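Local coordinates for protein proline dipeptidase (Streptococcus pneumoniae, PDB 3PN9) that probably hydrolyses dipeptides with a carboxy-terminal proline, as a proline dipeptidase, of which this chain carries the creatinase/prolidase N-terminal domain, at residues L19-I30 with P40-A51. Numbering follows the deposited sequence.
Sequences LDVAVVSDPVTI and PHERQMFLFVLA
V23 sets both its methyls against phenylalanine rings of strand 46-50. CG1, anti to the backbone N (chi1 -178°), fills the dip between the two rings, 3.5 Å from F46 CD1 and 3.8 Å from F48 CE1, while CG2 lies alongside F48, near CD1 and CE1. S25 CB meets F46 CE1 at 3.7 Å, and V21 CG2 comes to the edge of the F48 ring and packs on L50 CD2. The strands beneath run antiparallel: A22 and V49 form one hydrogen-bonded pair, V24 and L47 the next, the latter with V24 N to L47 O nearly straight (2.9 Å, 176°). On the face of A22, V24, L47 and V49, helix 27-34 turns back over the strand end. There I30 CD1 reaches tip to tip toward M45, a selenomethionine, at CG (3.8 Å), and I30 CG1 slides past L47 CB. The M45 chain runs extended and then bends at chi3 (60°), bringing CE under the P27 ring, 3.7 Å from P27 CG, which also touches P40 CD. A water bridges S25 O and M45 O where the strands part. D26 caps the helix through V28 N. Strand 21-24, helix 27-34 and strand 46-50 are consecutive elements of the creatinase/prolidase N-terminal domain, their strands inner neighbours in its mixed sheet, flanked by 99-102 and 56-60; helix 84-91 covers F46 and F48 through I88, and helix 6-17 packs on V49 across the sheet.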
loop_
_atom_site.group_PDB
_atom_site.type_symbol
_atom_site.label_atom_id
_atom_site.label_comp_id
_atom_site.label_asym_id
_atom_site.label_seq_id
_atom_site.Cartn_x
_atom_site.Cartn_y
_atom_site.Cartn_z
ATOM N N LEU A 19 -5.799 -7.099 -6.616
ATOM C CA LEU A 19 -7.098 -7.729 -6.765
ATOM C C LEU A 19 -8.065 -6.671 -7.235
ATOM O O LEU A 19 -8.021 -5.558 -6.707
ATOM C CB LEU A 19 -7.543 -8.298 -5.351
ATOM C CG LEU A 19 -6.793 -9.568 -4.904
ATOM C CD1 LEU A 19 -7.004 -9.912 -3.443
ATOM C CD2 LEU A 19 -7.292 -10.804 -5.766
ATOM N N ASP A 20 -9.038 -7.033 -8.082
ATOM C CA ASP A 20 -10.101 -6.071 -8.469
ATOM C C ASP A 20 -11.295 -6.116 -7.469
ATOM O O ASP A 20 -11.985 -5.084 -7.282
ATOM C CB ASP A 20 -10.575 -6.440 -9.899
ATOM C CG ASP A 20 -9.411 -6.401 -10.861
ATOM O OD1 ASP A 20 -8.905 -5.294 -10.983
ATOM O OD2 ASP A 20 -8.893 -7.433 -11.322
ATOM N N VAL A 21 -11.517 -7.274 -6.799
ATOM C CA VAL A 21 -12.589 -7.306 -5.874
ATOM C C VAL A 21 -12.425 -8.491 -4.924
ATOM O O VAL A 21 -11.807 -9.517 -5.219
ATOM C CB VAL A 21 -13.986 -7.419 -6.692
ATOM C CG1 VAL A 21 -13.960 -8.715 -7.487
ATOM C CG2 VAL A 21 -15.213 -7.496 -5.745
ATOM N N ALA A 22 -12.964 -8.309 -3.740
ATOM C CA ALA A 22 -13.058 -9.460 -2.799
ATOM C C ALA A 22 -14.553 -9.781 -2.617
ATOM O O ALA A 22 -15.345 -8.899 -2.274
ATOM C CB ALA A 22 -12.500 -9.068 -1.406
ATOM N N VAL A 23 -14.864 -11.061 -2.631
ATOM C CA VAL A 23 -16.212 -11.482 -2.556
ATOM C C VAL A 23 -16.328 -12.253 -1.239
ATOM O O VAL A 23 -15.802 -13.362 -1.088
ATOM C CB VAL A 23 -16.627 -12.473 -3.739
ATOM C CG1 VAL A 23 -18.143 -12.820 -3.575
ATOM C CG2 VAL A 23 -16.301 -11.786 -5.102
ATOM N N VAL A 24 -17.153 -11.726 -0.350
ATOM C CA VAL A 24 -17.352 -12.338 0.938
ATOM C C VAL A 24 -18.702 -13.027 0.906
ATOM O O VAL A 24 -19.741 -12.354 0.634
ATOM C CB VAL A 24 -17.391 -11.230 2.050
ATOM C CG1 VAL A 24 -17.432 -11.857 3.422
ATOM C CG2 VAL A 24 -16.044 -10.390 1.943
ATOM N N SER A 25 -18.706 -14.321 1.166
ATOM C CA SER A 25 -19.892 -15.161 0.982
ATOM C C SER A 25 -20.331 -15.692 2.334
ATOM O O SER A 25 -21.446 -16.198 2.519
ATOM C CB SER A 25 -19.542 -16.305 0.034
ATOM O OG SER A 25 -18.441 -17.127 0.545
ATOM N N ASP A 26 -19.452 -15.639 3.337
ATOM C CA ASP A 26 -19.796 -16.325 4.663
ATOM C C ASP A 26 -20.583 -15.295 5.512
ATOM O O ASP A 26 -20.083 -14.172 5.726
ATOM C CB ASP A 26 -18.409 -16.709 5.373
ATOM C CG ASP A 26 -18.650 -17.500 6.693
ATOM O OD1 ASP A 26 -19.771 -17.400 7.280
ATOM O OD2 ASP A 26 -17.744 -18.269 7.059
ATOM N N PRO A 27 -21.857 -15.568 5.916
ATOM C CA PRO A 27 -22.633 -14.601 6.660
ATOM C C PRO A 27 -21.893 -14.142 7.956
ATOM O O PRO A 27 -22.013 -12.996 8.394
ATOM C CB PRO A 27 -23.855 -15.440 7.123
ATOM C CG PRO A 27 -24.063 -16.381 5.808
ATOM C CD PRO A 27 -22.614 -16.824 5.657
ATOM N N VAL A 28 -21.139 -15.061 8.521
ATOM C CA VAL A 28 -20.294 -14.719 9.710
ATOM C C VAL A 28 -19.245 -13.692 9.348
ATOM O O VAL A 28 -19.066 -12.703 10.069
ATOM C CB VAL A 28 -19.710 -15.985 10.378
ATOM C CG1 VAL A 28 -18.643 -15.587 11.488
ATOM C CG2 VAL A 28 -20.835 -16.841 11.049
ATOM N N THR A 29 -18.581 -13.822 8.205
ATOM C CA THR A 29 -17.599 -12.830 7.835
ATOM C C THR A 29 -18.267 -11.525 7.464
ATOM O O THR A 29 -17.765 -10.399 7.768
ATOM C CB THR A 29 -16.734 -13.313 6.624
ATOM O OG1 THR A 29 -16.267 -14.628 6.878
ATOM C CG2 THR A 29 -15.585 -12.335 6.356
ATOM N N ILE A 30 -19.402 -11.612 6.741
ATOM C CA ILE A 30 -20.061 -10.392 6.408
ATOM C C ILE A 30 -20.451 -9.603 7.681
ATOM O O ILE A 30 -20.321 -8.369 7.744
ATOM C CB ILE A 30 -21.413 -10.753 5.590
ATOM C CG1 ILE A 30 -20.945 -11.278 4.187
ATOM C CG2 ILE A 30 -22.233 -9.425 5.468
ATOM C CD1 ILE A 30 -22.144 -11.804 3.222
ATOM N N PRO A 40 -29.134 -16.402 4.987
ATOM C CA PRO A 40 -30.029 -16.364 3.774
ATOM C C PRO A 40 -30.544 -17.786 3.389
ATOM O O PRO A 40 -31.312 -17.916 2.401
ATOM C CB PRO A 40 -29.106 -15.854 2.683
ATOM C CG PRO A 40 -27.645 -16.399 3.139
ATOM C CD PRO A 40 -27.726 -16.610 4.673
ATOM N N HIS A 41 -30.151 -18.805 4.147
ATOM C CA HIS A 41 -30.375 -20.235 3.809
ATOM C C HIS A 41 -30.013 -20.589 2.389
ATOM O O HIS A 41 -28.889 -20.495 1.998
ATOM C CB HIS A 41 -31.881 -20.541 4.034
ATOM C CG HIS A 41 -32.279 -20.379 5.476
ATOM N ND1 HIS A 41 -31.822 -21.230 6.467
ATOM C CD2 HIS A 41 -33.040 -19.448 6.095
ATOM C CE1 HIS A 41 -32.332 -20.856 7.630
ATOM N NE2 HIS A 41 -33.042 -19.758 7.437
ATOM N N GLU A 42 -30.998 -20.848 1.514
ATOM C CA GLU A 42 -30.615 -21.143 0.136
ATOM C C GLU A 42 -30.438 -19.920 -0.794
ATOM O O GLU A 42 -29.951 -20.086 -1.892
ATOM C CB GLU A 42 -31.668 -22.131 -0.471
ATOM C CG GLU A 42 -32.998 -22.029 0.539
ATOM C CD GLU A 42 -33.069 -23.225 1.647
ATOM O OE1 GLU A 42 -33.984 -23.196 2.501
ATOM O OE2 GLU A 42 -32.261 -24.206 1.662
ATOM N N ARG A 43 -30.817 -18.715 -0.400
ATOM C CA ARG A 43 -30.748 -17.576 -1.288
ATOM C C ARG A 43 -29.326 -16.979 -1.289
ATOM O O ARG A 43 -28.551 -17.270 -0.367
ATOM C CB ARG A 43 -31.718 -16.517 -0.759
ATOM C CG ARG A 43 -33.187 -17.111 -0.860
ATOM C CD ARG A 43 -34.140 -15.959 -0.732
ATOM N NE ARG A 43 -35.542 -16.312 -1.022
ATOM C CZ ARG A 43 -36.453 -16.596 -0.104
ATOM N NH1 ARG A 43 -36.174 -16.595 1.212
ATOM N NH2 ARG A 43 -37.701 -16.877 -0.510
ATOM N N GLN A 44 -29.000 -16.171 -2.283
ATOM C CA GLN A 44 -27.665 -15.594 -2.434
ATOM C C GLN A 44 -27.518 -14.325 -1.587
ATOM O O GLN A 44 -28.427 -13.442 -1.523
ATOM C CB GLN A 44 -27.340 -15.301 -3.896
ATOM C CG GLN A 44 -27.556 -16.620 -4.816
ATOM C CD GLN A 44 -26.694 -17.723 -4.334
ATOM O OE1 GLN A 44 -25.544 -17.476 -3.800
ATOM N NE2 GLN A 44 -27.146 -18.947 -4.534
HETATM N N MSE A 45 -26.372 -14.240 -0.910
HETATM C CA MSE A 45 -25.992 -12.976 -0.284
HETATM C C MSE A 45 -24.462 -12.880 -0.471
HETATM O O MSE A 45 -23.790 -13.894 -0.267
HETATM C CB MSE A 45 -26.331 -13.017 1.225
HETATM C CG MSE A 45 -25.739 -11.694 1.893
HETATM SE SE MSE A 45 -26.294 -11.534 3.744
HETATM C CE MSE A 45 -25.508 -13.219 4.523
ATOM N N PHE A 46 -23.949 -11.733 -0.912
ATOM C CA PHE A 46 -22.511 -11.528 -0.983
ATOM C C PHE A 46 -22.226 -10.100 -0.598
ATOM O O PHE A 46 -23.013 -9.165 -0.932
ATOM C CB PHE A 46 -21.939 -11.707 -2.423
ATOM C CG PHE A 46 -22.115 -13.096 -2.972
ATOM C CD1 PHE A 46 -21.254 -14.107 -2.598
ATOM C CD2 PHE A 46 -23.210 -13.371 -3.877
ATOM C CE1 PHE A 46 -21.378 -15.442 -3.107
ATOM C CE2 PHE A 46 -23.370 -14.695 -4.357
ATOM C CZ PHE A 46 -22.446 -15.699 -4.027
ATOM N N LEU A 47 -21.072 -9.893 0.049
ATOM C CA LEU A 47 -20.535 -8.480 0.121
ATOM C C LEU A 47 -19.403 -8.388 -0.925
ATOM O O LEU A 47 -18.465 -9.230 -0.966
ATOM C CB LEU A 47 -19.975 -8.218 1.550
ATOM C CG LEU A 47 -19.184 -6.883 1.686
ATOM C CD1 LEU A 47 -20.272 -5.823 1.600
ATOM C CD2 LEU A 47 -18.463 -6.848 3.078
ATOM N N PHE A 48 -19.494 -7.430 -1.845
ATOM C CA PHE A 48 -18.436 -7.277 -2.806
ATOM C C PHE A 48 -17.598 -6.053 -2.384
ATOM O O PHE A 48 -18.149 -4.933 -2.341
ATOM C CB PHE A 48 -19.013 -6.959 -4.190
ATOM C CG PHE A 48 -19.784 -8.158 -4.740
ATOM C CD1 PHE A 48 -19.092 -9.168 -5.385
ATOM C CD2 PHE A 48 -21.187 -8.289 -4.492
ATOM C CE1 PHE A 48 -19.808 -10.308 -5.868
ATOM C CE2 PHE A 48 -21.889 -9.409 -5.007
ATOM C CZ PHE A 48 -21.176 -10.423 -5.681
ATOM N N VAL A 49 -16.327 -6.266 -2.053
ATOM C CA VAL A 49 -15.489 -5.091 -1.685
ATOM C C VAL A 49 -14.659 -4.848 -2.935
ATOM O O VAL A 49 -13.835 -5.673 -3.312
ATOM C CB VAL A 49 -14.542 -5.400 -0.489
ATOM C CG1 VAL A 49 -13.825 -4.049 -0.075
ATOM C CG2 VAL A 49 -15.395 -5.916 0.763
ATOM N N LEU A 50 -14.952 -3.751 -3.594
ATOM C CA LEU A 50 -14.323 -3.410 -4.828
ATOM C C LEU A 50 -13.041 -2.598 -4.529
ATOM O O LEU A 50 -13.003 -1.906 -3.523
ATOM C CB LEU A 50 -15.297 -2.452 -5.589
ATOM C CG LEU A 50 -16.561 -3.274 -6.087
ATOM C CD1 LEU A 50 -17.795 -2.355 -6.428
ATOM C CD2 LEU A 50 -16.098 -4.029 -7.379
ATOM N N ALA A 51 -12.072 -2.600 -5.458
ATOM C CA ALA A 51 -10.755 -2.009 -5.142
ATOM C C ALA A 51 -10.884 -0.510 -5.054
ATOM O O ALA A 51 -10.216 0.112 -4.199
ATOM C CB ALA A 51 -9.706 -2.342 -6.210
HETATM O O HOH W 1 -23.908 -15.827 1.838
#